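Local coordinates for protein peptidoglycan glycosyltransferase (Eggerthella lenta, PDB 4MNR) that belongs to the penicillin-binding proteins, joining a region related to the dimerisation domain of penicillin-binding protein A to a transpeptidase-family domain of the beta-lactamase clan, at residues 38-43 with 50-55; 65-70 with 154-159; 278-283 with 312-317; 300-305 with 316-321. All blocks are in the same frame, centred on the assembly; numbering follows the deposited sequence. Where two conformers were deposited one is given.

Contact 1 (38-43 with 50-55)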
loop_
_atom_site.group_PDB
_atom_site.type_symbol
_atom_site.label_atom_id
_atom_site.label_comp_id
_atom_site.label_asym_id
_atom_site.label_seq_id
_atom_site.Cartn_x
_atom_site.Cartn_y
_atom_site.Cartn_z
ATOM N N LEU A 38 6.389 -4.492 22.010
ATOM C CA LEU A 38 4.994 -4.688 21.627
ATOM C C LEU A 38 4.396 -5.917 22.300
ATOM O O LEU A 38 3.186 -5.994 22.500
ATOM C CB LEU A 38 4.878 -4.843 20.108
ATOM C CG LEU A 38 5.492 -3.696 19.310
ATOM C CD1 LEU A 38 5.394 -3.992 17.816
ATOM C CD2 LEU A 38 4.773 -2.412 19.662
ATOM N N ALA A 39 5.243 -6.885 22.644
ATOM C CA ALA A 39 4.777 -8.095 23.320
ATOM C C ALA A 39 5.919 -8.701 24.111
ATOM O O ALA A 39 7.053 -8.720 23.655
ATOM C CB ALA A 39 4.249 -9.110 22.317
ATOM N N ARG A 40 5.619 -9.190 25.305
ATOM C CA ARG A 40 6.623 -9.851 26.120
ATOM C C ARG A 40 5.903 -10.835 27.023
ATOM O O ARG A 40 4.681 -10.772 27.162
ATOM C CB ARG A 40 7.408 -8.832 26.957
ATOM C CG ARG A 40 6.539 -8.042 27.925
ATOM C CD ARG A 40 7.374 -7.108 28.781
ATOM N NE ARG A 40 6.535 -6.149 29.489
ATOM C CZ ARG A 40 6.730 -4.836 29.468
ATOM N NH1 ARG A 40 5.914 -4.031 30.140
ATOM N NH2 ARG A 40 7.746 -4.330 28.784
ATOM N N SER A 41 6.652 -11.756 27.618
ATOM C CA SER A 41 6.076 -12.678 28.584
ATOM C C SER A 41 6.665 -12.392 29.951
ATOM O O SER A 41 7.866 -12.145 30.082
ATOM C CB SER A 41 6.337 -14.126 28.178
ATOM O OG SER A 41 5.618 -14.434 26.996
ATOM N N VAL A 42 5.809 -12.409 30.964
ATOM C CA VAL A 42 6.229 -12.132 32.331
ATOM C C VAL A 42 5.922 -13.333 33.223
ATOM O O VAL A 42 4.840 -13.918 33.136
ATOM C CB VAL A 42 5.536 -10.867 32.867
ATOM C CG1 VAL A 42 5.997 -10.557 34.283
ATOM C CG2 VAL A 42 5.812 -9.688 31.937
ATOM N N LYS A 43 6.882 -13.715 34.063
ATOM C CA LYS A 43 6.699 -14.870 34.932
ATOM C C LYS A 43 5.735 -14.534 36.061
ATOM O O LYS A 43 5.903 -13.532 36.760
ATOM C CB LYS A 43 8.031 -15.364 35.498
ATOM C CG LYS A 43 8.053 -16.866 35.746
ATOM C CD LYS A 43 8.778 -17.227 37.030
ATOM C CE LYS A 43 10.268 -16.952 36.938
ATOM N NZ LYS A 43 10.977 -17.419 38.166
ATOM N N GLU A 50 2.730 -15.395 31.347
ATOM C CA GLU A 50 1.573 -14.793 30.704
ATOM C C GLU A 50 2.047 -13.734 29.718
ATOM O O GLU A 50 3.032 -13.035 29.971
ATOM C CB GLU A 50 0.644 -14.165 31.745
ATOM C CG GLU A 50 -0.844 -14.362 31.468
ATOM C CD GLU A 50 -1.459 -15.468 32.313
ATOM O OE1 GLU A 50 -1.090 -16.648 32.126
ATOM O OE2 GLU A 50 -2.313 -15.152 33.169
ATOM N N ARG A 51 1.347 -13.624 28.596
ATOM C CA ARG A 51 1.719 -12.690 27.540
ATOM C C ARG A 51 1.213 -11.287 27.873
ATOM O O ARG A 51 0.061 -11.115 28.261
ATOM C CB ARG A 51 1.125 -13.161 26.211
ATOM C CG ARG A 51 1.819 -12.640 24.982
ATOM C CD ARG A 51 3.264 -13.111 24.912
ATOM N NE ARG A 51 3.863 -12.828 23.609
ATOM C CZ ARG A 51 5.174 -12.765 23.398
ATOM N NH1 ARG A 51 6.012 -12.953 24.412
ATOM N NH2 ARG A 51 5.648 -12.505 22.180
ATOM N N GLU A 52 2.084 -10.294 27.746
ATOM C CA GLU A 52 1.699 -8.903 27.952
ATOM C C GLU A 52 1.870 -8.114 26.659
ATOM O O GLU A 52 2.837 -8.332 25.925
ATOM C CB GLU A 52 2.564 -8.255 29.028
ATOM C CG GLU A 52 2.261 -8.680 30.441
ATOM C CD GLU A 52 2.957 -7.792 31.458
ATOM O OE1 GLU A 52 3.808 -6.973 31.041
ATOM O OE2 GLU A 52 2.650 -7.909 32.667
ATOM N N TYR A 53 0.939 -7.191 26.401
ATOM C CA TYR A 53 1.005 -6.294 25.231
ATOM C C TYR A 53 1.012 -4.840 25.703
ATOM O O TYR A 53 -0.040 -4.205 25.820
ATOM C CB TYR A 53 -0.166 -6.573 24.281
ATOM C CG TYR A 53 -0.122 -7.973 23.708
ATOM C CD1 TYR A 53 0.582 -8.238 22.548
ATOM C CD2 TYR A 53 -0.757 -9.031 24.347
ATOM C CE1 TYR A 53 0.656 -9.519 22.030
ATOM C CE2 TYR A 53 -0.699 -10.316 23.831
ATOM C CZ TYR A 53 0.008 -10.550 22.666
ATOM O OH TYR A 53 0.085 -11.823 22.145
ATOM N N PRO A 54 2.206 -4.309 26.009
ATOM C CA PRO A 54 2.251 -3.072 26.798
ATOM C C PRO A 54 2.199 -1.775 25.994
ATOM O O PRO A 54 2.325 -0.701 26.585
ATOM C CB PRO A 54 3.598 -3.179 27.517
ATOM C CG PRO A 54 4.456 -3.953 26.576
ATOM C CD PRO A 54 3.542 -4.909 25.833
ATOM N N ALA A 55 2.022 -1.856 24.682
ATOM C CA ALA A 55 2.073 -0.651 23.858
ATOM C C ALA A 55 0.717 -0.195 23.314
ATOM O O ALA A 55 0.661 0.481 22.285
ATOM C CB ALA A 55 3.076 -0.827 22.704
HETATM O O HOH W 1 1.510 -3.896 22.765
#
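Arg40 and Glu52 face each other as a hydrogen-bonded pair of the antiparallel hairpin formed by strands 37-43 and 49-52, joined by two backbone bonds and a side-chain salt bridge. Glu52 N donates to Arg40 O at 2.7 Å, and Arg40 N returns a bond to Glu52 O. On the face shared with Val42, Arg40 NE reaches Glu52 OE1 at 3.2 Å, nearly straight and in the guanidinium plane, with the carboxylate turned 56° from that plane. Arg40 CG sits between the backbone N and the carbonyl carbon (chi1 61°), and the chain then runs extended to NE. Pro54 CG lies over the centre of one guanidinium face, while Val42 CG2 packs on Glu52 CD at 3.5 Å. On the other face of the sheet Arg51 NH1 donates to Ser41 OG at 3.0 Å, while Arg51 NE forms a salt bridge with Glu76. Beyond the pairing, a water accepts from Ala55 N and donates to Leu38 O, close to the classic bulge that Leu38 and Ala39 form opposite Ile30. Glu52 at the edge and Pro54 over one face limit how the Arg40 guanidinium can turn, and Glu52 probably balances much of its charge.

Contact 2 (65-70 with 154-159)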
loop_
_atom_site.group_PDB
_atom_site.type_symbol
_atom_site.label_atom_id
_atom_site.label_comp_id
_atom_site.label_asym_id
_atom_site.label_seq_id
_atom_site.Cartn_x
_atom_site.Cartn_y
_atom_site.Cartn_z
ATOM N N TYR A 65 -1.660 -11.728 18.160
ATOM C CA TYR A 65 -1.825 -12.224 19.516
ATOM C C TYR A 65 -1.391 -13.666 19.582
ATOM O O TYR A 65 -1.351 -14.358 18.563
ATOM C CB TYR A 65 -3.285 -12.086 19.967
ATOM C CG TYR A 65 -4.291 -12.569 18.950
ATOM C CD1 TYR A 65 -4.900 -11.673 18.080
ATOM C CD2 TYR A 65 -4.625 -13.916 18.848
ATOM C CE1 TYR A 65 -5.819 -12.096 17.145
ATOM C CE2 TYR A 65 -5.542 -14.355 17.906
ATOM C CZ TYR A 65 -6.132 -13.434 17.055
ATOM O OH TYR A 65 -7.046 -13.835 16.112
ATOM N N SER A 66 -1.053 -14.112 20.788
ATOM C CA SER A 66 -0.757 -15.510 21.049
ATOM C C SER A 66 -1.584 -15.922 22.250
ATOM O O SER A 66 -1.477 -15.319 23.321
ATOM C CB SER A 66 0.733 -15.717 21.326
ATOM O OG SER A 66 1.003 -17.059 21.698
ATOM N N SER A 67 -2.422 -16.934 22.061
ATOM C CA SER A 67 -3.345 -17.355 23.100
ATOM C C SER A 67 -3.609 -18.850 23.027
ATOM O O SER A 67 -3.807 -19.392 21.939
ATOM C CB SER A 67 -4.667 -16.598 22.954
ATOM O OG SER A 67 -5.668 -17.139 23.803
ATOM N N PRO A 68 -3.630 -19.519 24.192
ATOM C CA PRO A 68 -3.938 -20.951 24.233
ATOM C C PRO A 68 -5.417 -21.201 23.945
ATOM O O PRO A 68 -5.810 -22.337 23.687
ATOM C CB PRO A 68 -3.601 -21.334 25.676
ATOM C CG PRO A 68 -3.813 -20.083 26.448
ATOM C CD PRO A 68 -3.378 -18.970 25.537
ATOM N N GLN A 69 -6.220 -20.142 23.988
ATOM C CA GLN A 69 -7.647 -20.241 23.709
ATOM C C GLN A 69 -7.954 -19.873 22.261
ATOM O O GLN A 69 -8.714 -20.564 21.586
ATOM C CB GLN A 69 -8.435 -19.315 24.636
ATOM C CG GLN A 69 -7.825 -19.129 26.016
ATOM C CD GLN A 69 -8.609 -18.143 26.870
ATOM O OE1 GLN A 69 -9.771 -17.842 26.584
ATOM N NE2 GLN A 69 -7.974 -17.635 27.923
ATOM N N PHE A 70 -7.358 -18.777 21.790
ATOM C CA PHE A 70 -7.719 -18.203 20.495
ATOM C C PHE A 70 -6.686 -18.442 19.398
ATOM O O PHE A 70 -6.903 -18.058 18.249
ATOM C CB PHE A 70 -7.976 -16.696 20.630
ATOM C CG PHE A 70 -9.108 -16.357 21.555
ATOM C CD1 PHE A 70 -10.411 -16.304 21.089
ATOM C CD2 PHE A 70 -8.870 -16.099 22.896
ATOM C CE1 PHE A 70 -11.454 -15.999 21.946
ATOM C CE2 PHE A 70 -9.908 -15.791 23.754
ATOM C CZ PHE A 70 -11.202 -15.739 23.277
ATOM N N ALA A 154 -3.627 -5.812 23.804
ATOM C CA ALA A 154 -3.871 -6.555 25.033
ATOM C C ALA A 154 -5.292 -7.104 25.084
ATOM O O ALA A 154 -5.542 -8.138 25.703
ATOM C CB ALA A 154 -3.595 -5.682 26.260
ATOM N N ASP A 155 -6.215 -6.411 24.421
ATOM C CA ASP A 155 -7.632 -6.755 24.498
ATOM C C ASP A 155 -8.124 -7.624 23.350
ATOM O O ASP A 155 -9.313 -7.609 23.037
ATOM C CB ASP A 155 -8.466 -5.480 24.544
ATOM C CG ASP A 155 -8.141 -4.619 25.738
ATOM O OD1 ASP A 155 -7.942 -5.179 26.837
ATOM O OD2 ASP A 155 -8.077 -3.383 25.578
ATOM N N PHE A 156 -7.225 -8.386 22.733
ATOM C CA PHE A 156 -7.584 -9.207 21.575
ATOM C C PHE A 156 -8.748 -10.168 21.831
ATOM O O PHE A 156 -9.587 -10.374 20.953
ATOM C CB PHE A 156 -6.364 -9.987 21.060
ATOM C CG PHE A 156 -5.840 -10.999 22.037
ATOM C CD1 PHE A 156 -4.905 -10.635 22.999
ATOM C CD2 PHE A 156 -6.276 -12.313 22.001
ATOM C CE1 PHE A 156 -4.421 -11.564 23.908
ATOM C CE2 PHE A 156 -5.799 -13.245 22.909
ATOM C CZ PHE A 156 -4.867 -12.873 23.863
ATOM N N ALA A 157 -8.812 -10.736 23.035
ATOM C CA ALA A 157 -9.857 -11.703 23.366
ATOM C C ALA A 157 -11.241 -11.060 23.337
ATOM O O ALA A 157 -12.178 -11.594 22.734
ATOM C CB ALA A 157 -9.583 -12.338 24.722
ATOM N N ALA A 158 -11.364 -9.911 23.987
ATOM C CA ALA A 158 -12.613 -9.158 23.962
ATOM C C ALA A 158 -12.995 -8.716 22.546
ATOM O O ALA A 158 -14.174 -8.702 22.197
ATOM C CB ALA A 158 -12.530 -7.962 24.894
ATOM N N VAL A 159 -12.000 -8.359 21.732
ATOM C CA VAL A 159 -12.243 -7.937 20.354
ATOM C C VAL A 159 -12.695 -9.105 19.485
ATOM O O VAL A 159 -13.556 -8.956 18.622
ATOM C CB VAL A 159 -10.985 -7.272 19.731
ATOM C CG1 VAL A 159 -11.227 -6.903 18.284
ATOM C CG2 VAL A 159 -10.601 -6.035 20.523
#
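The first turn of helix 156-165 meets the short strand 66-67 and the turn after it, and Phe156 is the residue that enters between Tyr65, Ser67 and Phe70. Tyr65 CB sits over one face of the Phe156 ring, 3.6 Å from its centroid and 18° off the ring normal, a CH-pi contact displaced toward the rim on the CG side. The two aromatic planes are almost parallel, at 6°, but the rings are slid apart with centroids 5.1 Å from each other, so they barely overlap and it is mainly Tyr65 CB that lies over the face. Ser67 CB approaches Phe156 CE2 obliquely at 3.5 Å.

The contact links two parts of the protein, since 65-70 belongs to the region related to the dimerisation domain and 154-159 to the transpeptidase-family region. Ser67 also shapes the turn itself. Its OG, anti to the backbone N (chi1 170°), accepts from Gln69 N and from Phe70 N, each at 3.1 Å, which makes an ST turn and an ST motif on one hydroxyl. The strand 66-67 pairs with 71-72 in a small antiparallel sheet, and this doubly held turn brings Phe70 back toward the helix. There Phe70 CE2 touches Ala157 CB at 3.6 Å, with Ala157 CA over one face of the Phe70 ring, while Phe70 CD2 reaches Phe156 CE2 more loosely at 4.2 Å. Further along the helix Ile160 packs against both Tyr65 and Phe70. No hydrogen bond crosses between 65-70 and 154-159.

Contact 3 (278-283 with 312-317)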
loop_
_atom_site.group_PDB
_atom_site.type_symbol
_atom_site.label_atom_id
_atom_site.label_comp_id
_atom_site.label_asym_id
_atom_site.label_seq_id
_atom_site.Cartn_x
_atom_site.Cartn_y
_atom_site.Cartn_z
ATOM N N GLU A 278 -2.856 -12.009 -3.324
ATOM C CA GLU A 278 -2.285 -11.621 -4.604
ATOM C C GLU A 278 -3.063 -10.427 -5.166
ATOM O O GLU A 278 -4.300 -10.451 -5.177
ATOM C CB GLU A 278 -2.429 -12.817 -5.545
ATOM C CG GLU A 278 -1.682 -12.730 -6.840
ATOM C CD GLU A 278 -1.890 -13.984 -7.682
ATOM O OE1 GLU A 278 -2.499 -14.952 -7.179
ATOM O OE2 GLU A 278 -1.461 -14.001 -8.848
ATOM N N SER A 279 -2.356 -9.394 -5.628
ATOM C CA SER A 279 -3.017 -8.296 -6.342
ATOM C C SER A 279 -3.346 -8.791 -7.743
ATOM O O SER A 279 -2.623 -9.619 -8.298
ATOM C CB SER A 279 -2.125 -7.051 -6.382
ATOM O OG SER A 279 -1.955 -6.518 -5.078
ATOM N N LEU A 280 -4.455 -8.314 -8.304
ATOM C CA LEU A 280 -5.037 -8.961 -9.479
ATOM C C LEU A 280 -5.202 -8.042 -10.681
ATOM O O LEU A 280 -5.524 -6.862 -10.540
ATOM C CB LEU A 280 -6.409 -9.543 -9.125
ATOM C CG LEU A 280 -6.431 -10.499 -7.935
ATOM C CD1 LEU A 280 -7.853 -10.897 -7.578
ATOM C CD2 LEU A 280 -5.610 -11.700 -8.291
HETATM N N MSE A 281 -4.969 -8.614 -11.865
HETATM C CA MSE A 281 -5.261 -7.968 -13.150
HETATM C C MSE A 281 -5.986 -8.966 -14.033
HETATM O O MSE A 281 -5.724 -10.164 -13.968
HETATM C CB MSE A 281 -3.973 -7.540 -13.867
HETATM C CG MSE A 281 -3.460 -6.183 -13.488
HETATM SE SE MSE A 281 -4.589 -4.680 -14.017
HETATM C CE MSE A 281 -4.236 -4.470 -15.915
ATOM N N PRO A 282 -6.895 -8.480 -14.885
ATOM C CA PRO A 282 -7.534 -9.421 -15.809
ATOM C C PRO A 282 -6.521 -9.972 -16.802
ATOM O O PRO A 282 -5.445 -9.390 -16.971
ATOM C CB PRO A 282 -8.544 -8.547 -16.562
ATOM C CG PRO A 282 -8.759 -7.363 -15.700
ATOM C CD PRO A 282 -7.461 -7.128 -14.973
ATOM N N SER A 283 -6.867 -11.073 -17.458
ATOM C CA SER A 283 -6.024 -11.606 -18.514
ATOM C C SER A 283 -6.072 -10.656 -19.703
ATOM O O SER A 283 -7.045 -9.919 -19.880
ATOM C CB SER A 283 -6.505 -12.999 -18.936
ATOM O OG SER A 283 -7.762 -12.938 -19.591
ATOM N N GLU A 312 -13.147 -16.112 -17.044
ATOM C CA GLU A 312 -11.956 -16.872 -16.662
ATOM C C GLU A 312 -11.031 -16.133 -15.707
ATOM O O GLU A 312 -10.390 -16.751 -14.859
ATOM C CB GLU A 312 -11.165 -17.270 -17.910
ATOM C CG GLU A 312 -11.984 -18.000 -18.962
ATOM C CD GLU A 312 -11.186 -18.305 -20.220
ATOM O OE1 GLU A 312 -10.136 -17.658 -20.434
ATOM O OE2 GLU A 312 -11.607 -19.192 -20.993
ATOM N N SER A 313 -10.960 -14.816 -15.834
ATOM C CA SER A 313 -9.973 -14.055 -15.069
ATOM C C SER A 313 -10.642 -13.051 -14.122
ATOM O O SER A 313 -11.815 -12.734 -14.286
ATOM C CB SER A 313 -8.998 -13.363 -16.031
ATOM O OG SER A 313 -9.586 -12.234 -16.652
ATOM N N PRO A 314 -9.908 -12.572 -13.102
ATOM C CA PRO A 314 -10.539 -11.632 -12.172
ATOM C C PRO A 314 -10.713 -10.253 -12.790
ATOM O O PRO A 314 -10.153 -9.988 -13.852
ATOM C CB PRO A 314 -9.526 -11.548 -11.019
ATOM C CG PRO A 314 -8.229 -11.873 -11.640
ATOM C CD PRO A 314 -8.534 -12.911 -12.686
ATOM N N ALA A 315 -11.514 -9.409 -12.145
ATOM C CA ALA A 315 -11.544 -7.992 -12.468
ATOM C C ALA A 315 -10.271 -7.368 -11.923
ATOM O O ALA A 315 -9.682 -7.869 -10.964
ATOM C CB ALA A 315 -12.770 -7.329 -11.838
ATOM N N GLY A 316 -9.837 -6.268 -12.512
ATOM C CA GLY A 316 -8.678 -5.598 -11.961
ATOM C C GLY A 316 -8.519 -4.247 -12.599
ATOM O O GLY A 316 -9.195 -3.953 -13.583
ATOM N N PRO A 317 -7.603 -3.437 -12.071
ATOM C CA PRO A 317 -6.710 -3.824 -10.967
ATOM C C PRO A 317 -7.362 -3.860 -9.586
ATOM O O PRO A 317 -8.238 -3.047 -9.278
ATOM C CB PRO A 317 -5.656 -2.723 -10.983
ATOM C CG PRO A 317 -6.386 -1.520 -11.552
ATOM C CD PRO A 317 -7.297 -2.089 -12.590
HETATM O O HOH W 2 -8.909 -15.430 -19.369
#
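Ser313 OG accepts from Ser283 N at 3.1 Å along a nearly straight line (171° at the hydrogen) and is also hydrogen-bonded to Asp286 OD2, so the hydroxyl ties two loops to the start of helix 284-289. Ser283 is the N-cap of that helix: its OG is bonded to Asp286 N, and a water links the same oxygen to Glu312 OE1. Ser313 OG lies between its backbone N and carbonyl carbon (chi1 76°), on the side of the Ser283 amide. Away from this polar end, the loops 278-283 and 312-317 are held largely by prolines. Leu280 CD1 meets Pro314 CB at 3.9 Å, the two side chains crossing at about a right angle. The Pro282 ring lies against the backbone of 314-316, with CD 3.5 Å from Gly316 N and CA 3.3 Å from Pro314 O. Gly316 runs tight against Leu280 O, Met281 CA and Pro282 CD, which leaves little room for a side chain on that side. A cis peptide bond then leads into Pro317, whose CA approaches Leu280 O in a C-H...O contact. Met281, modelled as selenomethionine and bent at chi2 and chi3, lies beside Pro317 and points the same way, its SE 3.8 Å from Pro317 CB.

Contact 4 (300-305 with 316-321)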
loop_
_atom_site.group_PDB
_atom_site.type_symbol
_atom_site.label_atom_id
_atom_site.label_comp_id
_atom_site.label_asym_id
_atom_site.label_seq_id
_atom_site.Cartn_x
_atom_site.Cartn_y
_atom_site.Cartn_z
ATOM N N GLY A 300 -7.354 2.653 -13.478
ATOM C CA GLY A 300 -7.352 2.117 -12.130
ATOM C C GLY A 300 -8.665 1.570 -11.589
ATOM O O GLY A 300 -8.745 1.247 -10.400
ATOM N N GLU A 301 -9.699 1.460 -12.429
ATOM C CA GLU A 301 -10.979 0.950 -11.957
ATOM C C GLU A 301 -11.251 -0.460 -12.479
ATOM O O GLU A 301 -11.220 -0.697 -13.687
ATOM C CB GLU A 301 -12.124 1.882 -12.371
ATOM C CG GLU A 301 -12.124 3.223 -11.628
ATOM C CD GLU A 301 -12.499 3.096 -10.154
ATOM O OE1 GLU A 301 -12.894 1.995 -9.705
ATOM O OE2 GLU A 301 -12.404 4.114 -9.444
ATOM N N PRO A 302 -11.506 -1.405 -11.565
ATOM C CA PRO A 302 -11.803 -2.788 -11.944
ATOM C C PRO A 302 -13.276 -2.997 -12.271
ATOM O O PRO A 302 -14.058 -3.358 -11.387
ATOM C CB PRO A 302 -11.417 -3.575 -10.693
ATOM C CG PRO A 302 -11.667 -2.604 -9.550
ATOM C CD PRO A 302 -11.333 -1.237 -10.109
ATOM N N VAL A 303 -13.652 -2.783 -13.528
ATOM C CA VAL A 303 -15.062 -2.832 -13.904
ATOM C C VAL A 303 -15.485 -4.151 -14.550
ATOM O O VAL A 303 -16.635 -4.288 -14.957
ATOM C CB VAL A 303 -15.436 -1.658 -14.842
ATOM C CG1 VAL A 303 -15.045 -0.324 -14.225
ATOM C CG2 VAL A 303 -14.768 -1.827 -16.204
ATOM N N GLY A 304 -14.564 -5.114 -14.641
ATOM C CA GLY A 304 -14.868 -6.419 -15.199
ATOM C C GLY A 304 -16.037 -7.071 -14.500
ATOM O O GLY A 304 -16.109 -7.083 -13.275
ATOM N N ASP A 305 -16.977 -7.592 -15.284
ATOM C CA ASP A 305 -18.197 -8.159 -14.712
ATOM C C ASP A 305 -17.989 -9.578 -14.187
ATOM O O ASP A 305 -18.026 -10.545 -14.947
ATOM C CB ASP A 305 -19.331 -8.134 -15.736
ATOM C CG ASP A 305 -20.613 -8.747 -15.201
ATOM O OD1 ASP A 305 -20.763 -8.862 -13.961
ATOM O OD2 ASP A 305 -21.473 -9.109 -16.029
ATOM N N GLY A 316 -9.837 -6.268 -12.512
ATOM C CA GLY A 316 -8.678 -5.598 -11.961
ATOM C C GLY A 316 -8.519 -4.247 -12.599
ATOM O O GLY A 316 -9.195 -3.953 -13.583
ATOM N N PRO A 317 -7.603 -3.437 -12.071
ATOM C CA PRO A 317 -6.710 -3.824 -10.967
ATOM C C PRO A 317 -7.362 -3.860 -9.586
ATOM O O PRO A 317 -8.238 -3.047 -9.278
ATOM C CB PRO A 317 -5.656 -2.723 -10.983
ATOM C CG PRO A 317 -6.386 -1.520 -11.552
ATOM C CD PRO A 317 -7.297 -2.089 -12.590
ATOM N N GLN A 318 -6.938 -4.824 -8.775
ATOM C CA GLN A 318 -7.273 -4.839 -7.354
ATOM C C GLN A 318 -5.949 -5.019 -6.642
ATOM O O GLN A 318 -5.167 -5.905 -6.991
ATOM C CB GLN A 318 -8.174 -6.013 -7.010
ATOM C CG GLN A 318 -9.456 -6.052 -7.809
ATOM C CD GLN A 318 -10.331 -7.216 -7.409
ATOM O OE1 GLN A 318 -10.647 -8.086 -8.223
ATOM N NE2 GLN A 318 -10.727 -7.244 -6.147
ATOM N N ALA A 319 -5.696 -4.198 -5.636
ATOM C CA ALA A 319 -4.378 -4.212 -5.031
ATOM C C ALA A 319 -4.465 -4.100 -3.527
ATOM O O ALA A 319 -5.403 -3.500 -2.995
ATOM C CB ALA A 319 -3.545 -3.058 -5.574
ATOM N N THR A 320 -3.453 -4.630 -2.849
ATOM C CA THR A 320 -3.302 -4.324 -1.428
ATOM C C THR A 320 -2.641 -2.969 -1.254
ATOM O O THR A 320 -2.031 -2.451 -2.179
ATOM C CB THR A 320 -2.448 -5.383 -0.727
ATOM O OG1 THR A 320 -1.165 -5.469 -1.356
ATOM C CG2 THR A 320 -3.120 -6.725 -0.791
ATOM N N VAL A 321 -2.736 -2.392 -0.058
ATOM C CA VAL A 321 -2.054 -1.126 0.197
ATOM C C VAL A 321 -0.539 -1.348 0.117
ATOM O O VAL A 321 0.209 -0.503 -0.384
ATOM C CB VAL A 321 -2.480 -0.535 1.551
ATOM C CG1 VAL A 321 -1.767 0.800 1.806
ATOM C CG2 VAL A 321 -3.996 -0.357 1.560
HETATM O O HOH W 3 -11.632 -5.376 -14.662
#
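Pro302 points its ring at the backbone of Gly316 and Pro317, and the meeting is between a proline ring and peptide groups instead of ring against ring. Its CB lies 3.5 Å from Gly316 C, and CB and CG are each 3.5 Å from Pro317 O. That carbonyl oxygen is buried here without a hydrogen-bonding partner in the model, so the pyrrolidine carbons are its surroundings on this side. Pro302 CA in turn approaches Gly316 O at 3.3 Å in a C-H...O contact, with 142° at the hydrogen. The other ring, Pro317, turns its CG to Gly300, reaching CA at 3.8 Å, while Phe187 and Phe266 also pack on it. No direct hydrogen bond joins the two segments. A water bridges them instead, accepting from Gly304 N and from Gly316 N, both at 2.9 Å. Pro302 also touches Ala182, and Glu301 OE2 is bonded to Glu405 N. Gly300, with its positive phi of 90°, is the C' residue of a Schellman motif that closes helix 291-298, in which Glu301 N bonds to Trp296 O and Gly300 N to Ala297 O.

Overall arrangement
Contacts 1 and 2 lie at one end of the molecule, while contacts 3 and 4 lie wholly within the transpeptidase-family region, on loops far from the first pair, with centres 34 to 41 Å apart between the pairs. Contact 1 is a partly buried hairpin built on backbone bonds and charge, whereas contact 2 is an apolar surface contact between the dimerisation-related and transpeptidase-family regions; Tyr53 OH, probably hydrogen-bonded to Ser66 N, connects them. Contacts 3 and 4 are partly buried, share Gly316 and Pro317, and have centres 7 Å apart. They pack loops around the ends of helices 284-289, 291-298 and 321-332, relying on prolines, glycines, helix caps and waters where contact 1 uses strand pairing.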